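PDB 3TQC: pantothenate kinase from Coxiella burnetii, which catalyses the ATP-dependent phosphorylation of (R)-pantothenate to (R)-4'-phosphopantothenate, the first step of coenzyme A biosynthesis. Local coordinates for residues L52-E57 with H311-V316; Y135-L140 with G144-K149; E153-P158 with G204-Q209; Q241-D246 with L305-D310. One frame throughout, in Å; residues are numbered along the deposited sequence.

Interaction 1. Residues L52-E57 with H311-V316; sequences LKEVTE and HSIQKV. With ADP (adenosine-5'-diphosphate), chain D.
One carboxylate oxygen, E54 OE2, serves both a backbone amide and a water that reaches the bound nucleotide. The amide is that of I313, whose N lies 2.8 Å from E54 OE2; it arrives on the syn side of the carboxylate, 21° out of its plane, with an N-H···O angle of 156°. The water donates to E54 OE2 at 2.5 Å and to H311 O at 2.7 Å, and accepts a weak bond from the exocyclic N6 of ADP. E54 reaches so far because CG trans to the backbone N (chi1 -176°) carries the chain off the helix, and a bend at chi2 then turns the carboxylate across the start of the strand. There E54 OE2 also lies against I313 CG1 at 3.3 Å, while OE1 runs past S312 CB. OE1 is held in a salt bridge by R21, which also bonds I313 O, so both carboxylate oxygens are held and the group probably stays ionised.

H311 contributes its ring as well as its carbonyl. The imidazole lies flat beneath the adenine, with ADP C4 above one face toward the rim, and H311 CE1 comes within 3.1 Å of the ribose O4' of ADP. W243 stacks on the opposite face, and K307 NZ bonds to H311 ND1. An aromatic side chain against the base, with a water-mediated polar contact to its amino group, makes this the adenine end of the ADP pocket, built where helix 52-84 meets strand 313-319 of the central sheet.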
# COMPACT_ATOMS: atom_id res chain seq x y z
N LEU B 52 -20.93 -22.22 14.89
CA LEU B 52 -19.93 -22.35 15.94
C LEU B 52 -18.62 -22.95 15.41
O LEU B 52 -17.54 -22.53 15.78
CB LEU B 52 -20.50 -23.23 17.05
CG LEU B 52 -19.59 -23.56 18.23
CD1 LEU B 52 -19.09 -22.27 18.87
CD2 LEU B 52 -20.31 -24.43 19.24
N LYS B 53 -18.77 -23.95 14.55
CA LYS B 53 -17.65 -24.67 13.97
C LYS B 53 -16.75 -23.72 13.22
O LYS B 53 -15.55 -23.64 13.49
CB LYS B 53 -18.15 -25.76 13.03
CG LYS B 53 -17.08 -26.64 12.47
CD LYS B 53 -17.66 -27.77 11.62
CE LYS B 53 -16.55 -28.60 11.04
NZ LYS B 53 -15.79 -29.26 12.13
N GLU B 54 -17.35 -22.99 12.28
CA GLU B 54 -16.62 -22.10 11.40
C GLU B 54 -15.97 -20.96 12.18
O GLU B 54 -14.82 -20.59 11.90
CB GLU B 54 -17.56 -21.56 10.31
CG GLU B 54 -16.93 -20.68 9.26
CD GLU B 54 -16.08 -21.43 8.23
OE1 GLU B 54 -15.98 -22.67 8.29
OE2 GLU B 54 -15.49 -20.76 7.37
N VAL B 55 -16.69 -20.41 13.16
CA VAL B 55 -16.13 -19.37 14.03
C VAL B 55 -14.96 -19.92 14.81
O VAL B 55 -13.91 -19.26 14.92
CB VAL B 55 -17.15 -18.86 15.07
CG1 VAL B 55 -16.46 -17.94 16.06
CG2 VAL B 55 -18.31 -18.15 14.40
N THR B 56 -15.12 -21.11 15.39
CA THR B 56 -14.08 -21.67 16.21
C THR B 56 -12.84 -22.03 15.38
O THR B 56 -11.73 -21.75 15.79
CB THR B 56 -14.55 -22.92 16.98
OG1 THR B 56 -15.69 -22.60 17.78
CG2 THR B 56 -13.44 -23.42 17.89
N GLU B 57 -13.06 -22.63 14.21
CA GLU B 57 -11.97 -23.22 13.44
C GLU B 57 -11.28 -22.18 12.56
O GLU B 57 -10.08 -22.26 12.39
CB GLU B 57 -12.47 -24.40 12.59
CG GLU B 57 -12.78 -25.68 13.38
CD GLU B 57 -13.34 -26.81 12.49
OE1 GLU B 57 -13.36 -26.63 11.24
OE2 GLU B 57 -13.75 -27.86 13.02
N HIS B 311 -20.19 -21.29 2.18
CA HIS B 311 -19.54 -20.22 2.95
C HIS B 311 -18.31 -20.62 3.77
O HIS B 311 -17.59 -19.75 4.27
CB HIS B 311 -20.52 -19.50 3.88
CG HIS B 311 -21.50 -18.64 3.16
ND1 HIS B 311 -21.26 -17.32 2.87
CD2 HIS B 311 -22.75 -18.92 2.69
CE1 HIS B 311 -22.31 -16.82 2.24
NE2 HIS B 311 -23.22 -17.76 2.12
N SER B 312 -18.06 -21.91 3.90
CA SER B 312 -16.93 -22.37 4.69
C SER B 312 -15.64 -21.94 4.00
O SER B 312 -15.56 -21.92 2.77
CB SER B 312 -17.00 -23.89 4.92
OG SER B 312 -16.93 -24.60 3.71
N ILE B 313 -14.65 -21.53 4.79
CA ILE B 313 -13.37 -21.15 4.25
C ILE B 313 -12.64 -22.42 3.87
O ILE B 313 -12.49 -23.31 4.70
CB ILE B 313 -12.54 -20.33 5.24
CG1 ILE B 313 -13.25 -19.03 5.58
CG2 ILE B 313 -11.15 -20.01 4.66
CD1 ILE B 313 -13.65 -18.24 4.37
N GLN B 314 -12.21 -22.51 2.61
CA GLN B 314 -11.50 -23.67 2.11
C GLN B 314 -10.04 -23.38 1.82
O GLN B 314 -9.23 -24.30 1.75
CB GLN B 314 -12.17 -24.22 0.86
CG GLN B 314 -13.56 -24.86 1.10
CD GLN B 314 -13.62 -25.88 2.27
OE1 GLN B 314 -14.48 -25.77 3.16
NE2 GLN B 314 -12.69 -26.85 2.28
N LYS B 315 -9.69 -22.11 1.65
CA LYS B 315 -8.32 -21.74 1.43
C LYS B 315 -8.04 -20.37 2.02
O LYS B 315 -8.87 -19.46 1.90
CB LYS B 315 -8.05 -21.76 -0.08
CG LYS B 315 -6.61 -22.05 -0.49
CD LYS B 315 -6.51 -22.46 -1.98
CE LYS B 315 -7.51 -23.58 -2.42
NZ LYS B 315 -7.24 -24.16 -3.79
N VAL B 316 -6.89 -20.23 2.66
CA VAL B 316 -6.40 -18.92 3.13
C VAL B 316 -5.04 -18.63 2.52
O VAL B 316 -4.16 -19.48 2.53
CB VAL B 316 -6.27 -18.88 4.67
CG1 VAL B 316 -5.85 -17.51 5.13
CG2 VAL B 316 -7.59 -19.29 5.30
PB ADP D . -21.43 -8.40 2.04
O1B ADP D . -21.30 -7.66 3.34
O2B ADP D . -20.10 -8.69 1.39
O3B ADP D . -22.44 -7.83 1.07
PA ADP D . -22.79 -10.20 3.75
O1A ADP D . -21.74 -10.18 4.83
O2A ADP D . -24.05 -9.40 3.87
O3A ADP D . -22.09 -9.83 2.36
O5' ADP D . -23.23 -11.71 3.51
C5' ADP D . -23.83 -12.11 2.29
C4' ADP D . -24.82 -13.23 2.56
O4' ADP D . -24.12 -14.43 2.89
C3' ADP D . -25.71 -12.94 3.75
O3' ADP D . -27.01 -13.48 3.48
C2' ADP D . -25.06 -13.63 4.92
O2' ADP D . -26.02 -14.09 5.85
C1' ADP D . -24.35 -14.79 4.26
N9 ADP D . -23.04 -15.12 4.87
C8 ADP D . -21.97 -14.32 4.89
N7 ADP D . -20.92 -14.93 5.49
C5 ADP D . -21.35 -16.15 5.86
C6 ADP D . -20.72 -17.28 6.53
N6 ADP D . -19.43 -17.18 6.92
N1 ADP D . -21.48 -18.37 6.73
C2 ADP D . -22.77 -18.45 6.34
N3 ADP D . -23.40 -17.43 5.71
C4 ADP D . -22.74 -16.28 5.45
O HOH W 1 -16.73 -18.76 6.64

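Interaction 2. Residues Y135-L140 with G144-K149; sequences YSNAKL and GLMKRK
L140 and L145 are joined where the short helix 137-142 ends and the chain doubles back: L145 N donates to L140 O over 2.7 Å, with an N-H···O angle of 160°. G144, at positive phi (72°), is the turning residue of a Schellman motif, and a type I turn from L145 to R148 follows, closed by R148 N on L145 O. At the other end of the helix S136 is the N-cap, its hydroxyl accepting a weak bond from K139 N.

The side chains fill the angle between helix and loop. K149 stretches out beyond CG so that its NZ meets N137 OD1 at 2.6 Å, in the carbonyl plane and on a lone pair. M146 curls at chi2 and chi3, which brings SD to 3.4 Å from N137 OD1 and also against L140 CB, 3.9 Å away. L140 splits its two methyls: CD2 touches L145 CB, and CD1 rests on the aliphatic part of K149 at CE, 3.8 Å away. The lysine is thus packed along its stem and bonded at its tip.

Y179 of strand 174-180 gives K149 NZ a second hydrogen bond, and Y184, just ahead of strand 185-187, offers its ring for a cation-pi contact and its carbonyl to N137 ND2. K147 reaches helix 271-294, so the turn lies between that helix and the small antiparallel sheet, on the way to helix 157-168.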
# COMPACT_ATOMS: atom_id res chain seq x y z
N TYR B 135 -22.69 8.22 -2.42
CA TYR B 135 -23.52 9.40 -2.65
C TYR B 135 -24.98 8.99 -2.44
O TYR B 135 -25.36 7.85 -2.70
CB TYR B 135 -23.34 9.95 -4.08
CG TYR B 135 -21.98 10.59 -4.37
CD1 TYR B 135 -21.52 11.68 -3.65
CD2 TYR B 135 -21.18 10.11 -5.41
CE1 TYR B 135 -20.28 12.27 -3.92
CE2 TYR B 135 -19.94 10.68 -5.69
CZ TYR B 135 -19.50 11.77 -4.95
OH TYR B 135 -18.28 12.34 -5.25
N SER B 136 -25.80 9.93 -1.98
CA SER B 136 -27.22 9.67 -1.82
C SER B 136 -27.86 9.33 -3.16
O SER B 136 -27.30 9.64 -4.22
CB SER B 136 -27.91 10.92 -1.28
OG SER B 136 -27.73 11.98 -2.19
N ASN B 137 -29.03 8.70 -3.10
CA ASN B 137 -29.76 8.37 -4.33
C ASN B 137 -30.03 9.61 -5.17
O ASN B 137 -29.87 9.58 -6.39
CB ASN B 137 -31.07 7.64 -4.01
CG ASN B 137 -30.86 6.20 -3.56
OD1 ASN B 137 -29.77 5.65 -3.68
ND2 ASN B 137 -31.91 5.58 -3.04
N ALA B 138 -30.41 10.70 -4.53
CA ALA B 138 -30.70 11.94 -5.24
C ALA B 138 -29.48 12.43 -6.04
O ALA B 138 -29.62 12.83 -7.20
CB ALA B 138 -31.17 13.02 -4.27
N LYS B 139 -28.29 12.39 -5.44
CA LYS B 139 -27.06 12.77 -6.15
C LYS B 139 -26.74 11.79 -7.26
O LYS B 139 -26.34 12.20 -8.35
CB LYS B 139 -25.85 12.85 -5.21
CG LYS B 139 -25.78 14.12 -4.36
CD LYS B 139 -24.45 14.12 -3.58
CE LYS B 139 -24.49 14.98 -2.32
NZ LYS B 139 -23.31 14.68 -1.43
N LEU B 140 -26.89 10.50 -6.98
CA LEU B 140 -26.64 9.47 -7.98
C LEU B 140 -27.58 9.61 -9.16
O LEU B 140 -27.18 9.38 -10.29
CB LEU B 140 -26.76 8.06 -7.39
CG LEU B 140 -25.72 7.62 -6.35
CD1 LEU B 140 -26.21 6.35 -5.68
CD2 LEU B 140 -24.35 7.42 -6.96
N GLY B 144 -26.96 10.22 -13.17
CA GLY B 144 -27.31 9.01 -13.92
C GLY B 144 -26.65 7.74 -13.42
O GLY B 144 -26.55 6.75 -14.16
N LEU B 145 -26.23 7.75 -12.16
CA LEU B 145 -25.41 6.68 -11.60
C LEU B 145 -26.17 5.69 -10.70
O LEU B 145 -25.53 4.87 -10.03
CB LEU B 145 -24.23 7.28 -10.83
CG LEU B 145 -23.22 8.10 -11.65
CD1 LEU B 145 -22.15 8.70 -10.73
CD2 LEU B 145 -22.58 7.27 -12.78
N MET B 146 -27.50 5.72 -10.71
CA MET B 146 -28.27 4.78 -9.89
C MET B 146 -28.12 3.31 -10.30
O MET B 146 -28.44 2.41 -9.53
CB MET B 146 -29.76 5.15 -9.86
CG MET B 146 -30.13 6.22 -8.84
SD MET B 146 -29.92 5.77 -7.09
CE MET B 146 -31.16 4.51 -6.90
N LYS B 147 -27.62 3.06 -11.52
CA LYS B 147 -27.34 1.69 -11.96
C LYS B 147 -25.89 1.32 -11.66
O LYS B 147 -25.44 0.21 -11.98
CB LYS B 147 -27.65 1.55 -13.47
CG LYS B 147 -28.67 0.44 -13.83
CD LYS B 147 -30.06 0.67 -13.19
CE LYS B 147 -30.93 -0.62 -13.19
NZ LYS B 147 -31.05 -1.36 -14.50
N ARG B 148 -25.17 2.23 -11.01
CA ARG B 148 -23.74 2.09 -10.78
C ARG B 148 -23.39 2.23 -9.29
O ARG B 148 -22.29 2.62 -8.93
CB ARG B 148 -23.02 3.16 -11.60
CG ARG B 148 -23.35 3.13 -13.10
CD ARG B 148 -22.53 2.08 -13.86
NE ARG B 148 -21.11 2.43 -13.91
CZ ARG B 148 -20.21 1.85 -14.71
NH1 ARG B 148 -20.56 0.89 -15.56
NH2 ARG B 148 -18.95 2.26 -14.67
N LYS B 149 -24.34 1.91 -8.42
CA LYS B 149 -24.15 2.01 -6.99
C LYS B 149 -23.14 0.95 -6.64
O LYS B 149 -23.28 -0.19 -7.05
CB LYS B 149 -25.47 1.75 -6.28
CG LYS B 149 -25.74 2.63 -5.07
CD LYS B 149 -27.19 2.51 -4.64
CE LYS B 149 -27.56 3.51 -3.59
NZ LYS B 149 -28.90 3.25 -3.00

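Interaction 3. Residues E153-P158 with G204-Q209; sequences ESYDMP and GLNILQ
The amide of N206 lies flat over the ring of Y155, its ND2 centred 3.3 Å above the ring plane. Amide and ring planes are only 21° apart, which makes this a stack; the closest pair is N206 ND2 with Y155 CG at 3.4 Å. A second neighbour of the same nitrogen is the methyl of M157, with CE 3.7 Å from N206 ND2; bends at chi2 and chi3 bring the thioether end round to it. Farther along the ring, Y155 OH meets the branch of L205, with CD1 at 3.4 Å.

Two overlapping type I turns, G204 to I207 and N206 to Q209, set the loop that presents L205 and N206, and chi1 of 57° swings the N206 amide across the ring. On the other side, D156 caps helix 157-168 through S159 N, which probably helps to hold the chain between Y155 and M157. T130 packs against both Y155 and N206, and L205 touches V101 of the predicted ATP site.

With the N-H bonds running nearly along the ring rather than into it, the contact is better read as an amide-pi stack, probably held by dispersion and by the electron-poor NH2 over the pi cloud.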
# COMPACT_ATOMS: atom_id res chain seq x y z
N GLU B 153 -17.41 5.57 -9.00
CA GLU B 153 -17.97 6.90 -9.22
C GLU B 153 -19.18 7.19 -8.33
O GLU B 153 -19.67 8.32 -8.30
CB GLU B 153 -18.30 7.12 -10.71
CG GLU B 153 -19.33 6.16 -11.33
CD GLU B 153 -18.72 4.90 -11.97
OE1 GLU B 153 -17.56 4.55 -11.63
OE2 GLU B 153 -19.40 4.27 -12.80
N SER B 154 -19.64 6.18 -7.60
CA SER B 154 -20.80 6.29 -6.74
C SER B 154 -20.43 6.70 -5.31
O SER B 154 -21.32 7.05 -4.54
CB SER B 154 -21.58 4.97 -6.71
OG SER B 154 -20.83 3.94 -6.10
N TYR B 155 -19.14 6.65 -4.97
CA TYR B 155 -18.66 7.01 -3.62
C TYR B 155 -18.13 8.43 -3.53
O TYR B 155 -17.48 8.92 -4.45
CB TYR B 155 -17.52 6.09 -3.17
CG TYR B 155 -17.92 4.65 -3.02
CD1 TYR B 155 -18.39 4.16 -1.80
CD2 TYR B 155 -17.86 3.80 -4.09
CE1 TYR B 155 -18.77 2.84 -1.67
CE2 TYR B 155 -18.22 2.49 -3.97
CZ TYR B 155 -18.67 2.01 -2.77
OH TYR B 155 -19.03 0.69 -2.71
N ASP B 156 -18.37 9.04 -2.38
CA ASP B 156 -17.75 10.29 -2.01
C ASP B 156 -16.32 9.99 -1.51
O ASP B 156 -16.09 9.84 -0.31
CB ASP B 156 -18.60 10.96 -0.92
CG ASP B 156 -18.13 12.35 -0.59
OD1 ASP B 156 -16.97 12.68 -0.92
OD2 ASP B 156 -18.92 13.12 -0.00
N MET B 157 -15.37 9.91 -2.42
CA MET B 157 -14.01 9.52 -2.04
C MET B 157 -13.32 10.56 -1.18
O MET B 157 -12.65 10.20 -0.24
CB MET B 157 -13.16 9.20 -3.28
CG MET B 157 -11.88 8.39 -2.99
SD MET B 157 -12.14 6.79 -2.19
CE MET B 157 -13.73 6.37 -2.91
N PRO B 158 -13.48 11.85 -1.49
CA PRO B 158 -12.81 12.80 -0.60
C PRO B 158 -13.29 12.66 0.85
O PRO B 158 -12.51 12.83 1.78
CB PRO B 158 -13.20 14.17 -1.18
CG PRO B 158 -13.60 13.90 -2.60
CD PRO B 158 -14.10 12.50 -2.66
N GLY B 204 -15.62 -2.67 2.68
CA GLY B 204 -16.37 -2.17 1.54
C GLY B 204 -15.81 -2.70 0.23
O GLY B 204 -14.68 -3.15 0.16
N LEU B 205 -16.63 -2.59 -0.81
CA LEU B 205 -16.26 -3.00 -2.17
C LEU B 205 -14.91 -2.43 -2.64
O LEU B 205 -14.15 -3.10 -3.33
CB LEU B 205 -17.34 -2.52 -3.16
CG LEU B 205 -18.80 -2.87 -2.88
CD1 LEU B 205 -19.72 -2.37 -3.99
CD2 LEU B 205 -18.96 -4.39 -2.70
N ASN B 206 -14.64 -1.18 -2.27
CA ASN B 206 -13.71 -0.33 -3.03
C ASN B 206 -12.39 -0.04 -2.35
O ASN B 206 -11.67 0.84 -2.79
CB ASN B 206 -14.39 1.00 -3.33
CG ASN B 206 -14.88 1.73 -2.07
OD1 ASN B 206 -15.13 1.09 -1.05
ND2 ASN B 206 -15.03 3.04 -2.15
N ILE B 207 -12.08 -0.74 -1.26
CA ILE B 207 -10.98 -0.30 -0.40
C ILE B 207 -9.60 -0.57 -0.98
O ILE B 207 -8.62 -0.01 -0.48
CB ILE B 207 -11.05 -0.92 0.99
CG1 ILE B 207 -11.05 -2.44 0.91
CG2 ILE B 207 -12.25 -0.38 1.72
CD1 ILE B 207 -10.57 -3.11 2.19
N LEU B 208 -9.53 -1.43 -1.99
CA LEU B 208 -8.27 -1.78 -2.63
C LEU B 208 -8.05 -1.02 -3.95
O LEU B 208 -7.03 -1.18 -4.61
CB LEU B 208 -8.24 -3.28 -2.89
CG LEU B 208 -8.41 -4.10 -1.62
CD1 LEU B 208 -8.27 -5.59 -1.87
CD2 LEU B 208 -7.41 -3.64 -0.58
N GLN B 209 -9.02 -0.18 -4.30
CA GLN B 209 -8.95 0.57 -5.54
C GLN B 209 -8.10 1.81 -5.40
O GLN B 209 -7.63 2.14 -4.31
CB GLN B 209 -10.36 0.98 -5.96
CG GLN B 209 -11.28 -0.18 -6.25
CD GLN B 209 -12.72 0.27 -6.46
OE1 GLN B 209 -13.00 1.47 -6.56
NE2 GLN B 209 -13.62 -0.68 -6.55

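Interaction 4. Residues Q241-D246 with L305-D310; sequences QKWYID and LEKAAD. With ADP (adenosine-5'-diphosphate), chain D.
The indole of W243 is met in its plane by two successive backbone carbonyls. At the pyrrole edge NE1 donates to A309 O over 3.0 Å, with an N-H···O angle of 151° and the oxygen just 5° out of the ring plane; farther round the rim, A308 O lies 3.4 Å from CZ2. One face carries H311. The same side of the six-membered ring is approached by K307, whose NZ stands 4.6 Å from the ring centroid and 33° off the normal, an off-centre cation-pi contact. Its methylene CE, by contrast, comes obliquely to the outer corner, 3.6 Å from W243 CH2, and K307 CB touches that same carbon.

The contact joins helix 237-253 to the end of strand 303-307, next to the P-loop. Helix 237-253 leaves strand 229-234 and supplies W243, while strand 303-307, the parallel neighbour of 229-234 in the central sheet, supplies K307 at its end and the two carbonyls just after it. Together with helix 271-294 they form a beta-alpha-beta crossover of this P-loop kinase.

A bend at chi3 turns the lysine back over the indole and leaves its amino group facing the nucleotide, with K307 NZ 3.3 Å from ADP N7. V103 O, in the P-loop, accepts a hydrogen bond from K307 NZ, so the ammonium sits between phosphate loop, imidazole and base.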
# COMPACT_ATOMS: atom_id res chain seq x y z
N GLN B 241 -23.33 -15.03 -6.81
CA GLN B 241 -24.61 -14.82 -7.45
C GLN B 241 -25.72 -15.47 -6.63
O GLN B 241 -26.68 -14.81 -6.27
CB GLN B 241 -24.60 -15.39 -8.87
CG GLN B 241 -25.93 -15.35 -9.61
CD GLN B 241 -25.81 -15.80 -11.07
OE1 GLN B 241 -24.84 -15.50 -11.76
NE2 GLN B 241 -26.80 -16.54 -11.52
N LYS B 242 -25.55 -16.75 -6.31
CA LYS B 242 -26.54 -17.46 -5.51
C LYS B 242 -26.71 -16.82 -4.13
O LYS B 242 -27.83 -16.67 -3.66
CB LYS B 242 -26.20 -18.94 -5.37
CG LYS B 242 -27.25 -19.71 -4.57
CD LYS B 242 -27.23 -21.21 -4.85
CE LYS B 242 -27.81 -21.98 -3.68
NZ LYS B 242 -29.12 -21.43 -3.26
N TRP B 243 -25.61 -16.43 -3.49
CA TRP B 243 -25.74 -15.83 -2.18
C TRP B 243 -26.47 -14.52 -2.29
O TRP B 243 -27.28 -14.15 -1.44
CB TRP B 243 -24.38 -15.57 -1.55
CG TRP B 243 -23.59 -16.79 -1.27
CD1 TRP B 243 -24.07 -18.05 -1.08
CD2 TRP B 243 -22.17 -16.86 -1.09
NE1 TRP B 243 -23.03 -18.91 -0.83
CE2 TRP B 243 -21.86 -18.20 -0.83
CE3 TRP B 243 -21.14 -15.92 -1.16
CZ2 TRP B 243 -20.55 -18.63 -0.62
CZ3 TRP B 243 -19.84 -16.34 -0.96
CH2 TRP B 243 -19.55 -17.69 -0.69
N TYR B 244 -26.17 -13.79 -3.36
CA TYR B 244 -26.83 -12.54 -3.62
C TYR B 244 -28.32 -12.77 -3.85
O TYR B 244 -29.15 -12.14 -3.20
CB TYR B 244 -26.20 -11.83 -4.81
CG TYR B 244 -26.92 -10.55 -5.09
CD1 TYR B 244 -26.57 -9.39 -4.44
CD2 TYR B 244 -27.97 -10.51 -6.00
CE1 TYR B 244 -27.25 -8.21 -4.68
CE2 TYR B 244 -28.64 -9.35 -6.25
CZ TYR B 244 -28.28 -8.20 -5.58
OH TYR B 244 -28.96 -7.03 -5.82
N ILE B 245 -28.66 -13.69 -4.74
CA ILE B 245 -30.06 -13.92 -5.07
C ILE B 245 -30.82 -14.40 -3.84
O ILE B 245 -31.94 -13.95 -3.61
CB ILE B 245 -30.24 -14.90 -6.26
CG1 ILE B 245 -29.76 -14.24 -7.56
CG2 ILE B 245 -31.70 -15.30 -6.42
CD1 ILE B 245 -29.52 -15.22 -8.69
N ASP B 246 -30.23 -15.27 -3.04
CA ASP B 246 -30.89 -15.69 -1.81
C ASP B 246 -31.08 -14.54 -0.84
O ASP B 246 -32.14 -14.39 -0.25
CB ASP B 246 -30.11 -16.83 -1.14
CG ASP B 246 -30.24 -18.14 -1.89
OD1 ASP B 246 -31.03 -18.21 -2.86
OD2 ASP B 246 -29.55 -19.11 -1.50
N LEU B 305 -9.30 -14.89 1.93
CA LEU B 305 -10.11 -15.97 2.44
C LEU B 305 -10.93 -16.43 1.27
O LEU B 305 -11.65 -15.64 0.66
CB LEU B 305 -11.04 -15.50 3.54
CG LEU B 305 -10.43 -14.93 4.80
CD1 LEU B 305 -11.55 -14.39 5.70
CD2 LEU B 305 -9.64 -16.00 5.50
N GLU B 306 -10.80 -17.70 0.93
CA GLU B 306 -11.49 -18.27 -0.20
C GLU B 306 -12.61 -19.18 0.32
O GLU B 306 -12.36 -20.14 1.03
CB GLU B 306 -10.49 -19.04 -1.09
CG GLU B 306 -11.06 -19.52 -2.41
CD GLU B 306 -10.04 -20.28 -3.26
OE1 GLU B 306 -9.01 -19.68 -3.66
OE2 GLU B 306 -10.27 -21.47 -3.53
N LYS B 307 -13.84 -18.85 -0.05
CA LYS B 307 -15.03 -19.54 0.43
C LYS B 307 -15.52 -20.59 -0.55
O LYS B 307 -15.50 -20.36 -1.75
CB LYS B 307 -16.15 -18.52 0.71
CG LYS B 307 -15.91 -17.71 1.97
CD LYS B 307 -16.82 -16.51 2.07
CE LYS B 307 -18.18 -16.85 2.58
NZ LYS B 307 -18.94 -15.60 2.90
N ALA B 308 -15.94 -21.74 -0.03
CA ALA B 308 -16.73 -22.70 -0.81
C ALA B 308 -18.19 -22.23 -0.83
O ALA B 308 -18.55 -21.30 -0.12
CB ALA B 308 -16.62 -24.08 -0.20
N ALA B 309 -19.02 -22.88 -1.63
CA ALA B 309 -20.42 -22.48 -1.84
C ALA B 309 -21.27 -22.47 -0.56
O ALA B 309 -22.29 -21.78 -0.49
CB ALA B 309 -21.09 -23.37 -2.91
N ASP B 310 -20.87 -23.25 0.44
CA ASP B 310 -21.57 -23.26 1.71
C ASP B 310 -21.04 -22.19 2.67
O ASP B 310 -21.40 -22.19 3.83
CB ASP B 310 -21.48 -24.65 2.35
CG ASP B 310 -20.05 -25.02 2.76
OD1 ASP B 310 -19.16 -24.16 2.61
OD2 ASP B 310 -19.84 -26.16 3.22
PB ADP D . -21.43 -8.40 2.04
O1B ADP D . -21.30 -7.66 3.34
O2B ADP D . -20.10 -8.69 1.39
O3B ADP D . -22.44 -7.83 1.07
PA ADP D . -22.79 -10.20 3.75
O1A ADP D . -21.74 -10.18 4.83
O2A ADP D . -24.05 -9.40 3.87
O3A ADP D . -22.09 -9.83 2.36
O5' ADP D . -23.23 -11.71 3.51
C5' ADP D . -23.83 -12.11 2.29
C4' ADP D . -24.82 -13.23 2.56
O4' ADP D . -24.12 -14.43 2.89
C3' ADP D . -25.71 -12.94 3.75
O3' ADP D . -27.01 -13.48 3.48
C2' ADP D . -25.06 -13.63 4.92
O2' ADP D . -26.02 -14.09 5.85
C1' ADP D . -24.35 -14.79 4.26
N9 ADP D . -23.04 -15.12 4.87
C8 ADP D . -21.97 -14.32 4.89
N7 ADP D . -20.92 -14.93 5.49
C5 ADP D . -21.35 -16.15 5.86
C6 ADP D . -20.72 -17.28 6.53
N6 ADP D . -19.43 -17.18 6.92
N1 ADP D . -21.48 -18.37 6.73
C2 ADP D . -22.77 -18.45 6.34
N3 ADP D . -23.40 -17.43 5.71
C4 ADP D . -22.74 -16.28 5.45

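How the interactions relate
The four contacts form two pairs. Interactions 1 and 4, with centres about 14 Å apart, share the ADP site and the neighbouring strands 303-307 and 313-319 of the seven-stranded sheet, where Q314 and K315 both face E306 in a classic beta bulge. Interactions 2 and 3, about 13 Å apart, adjoin through the R148-E153 salt bridge and the Y135-S154 backbone pair, and lie across the chain's centre from interaction 1; centres of interactions 1 and 2 are about 36 Å apart. Along the chain, interactions 2, 3 and 4 follow in series inside the loop closed by interaction 1, and the adenine corner gathers residues from helix 52-84, helix 237-253 and the C-terminal strands.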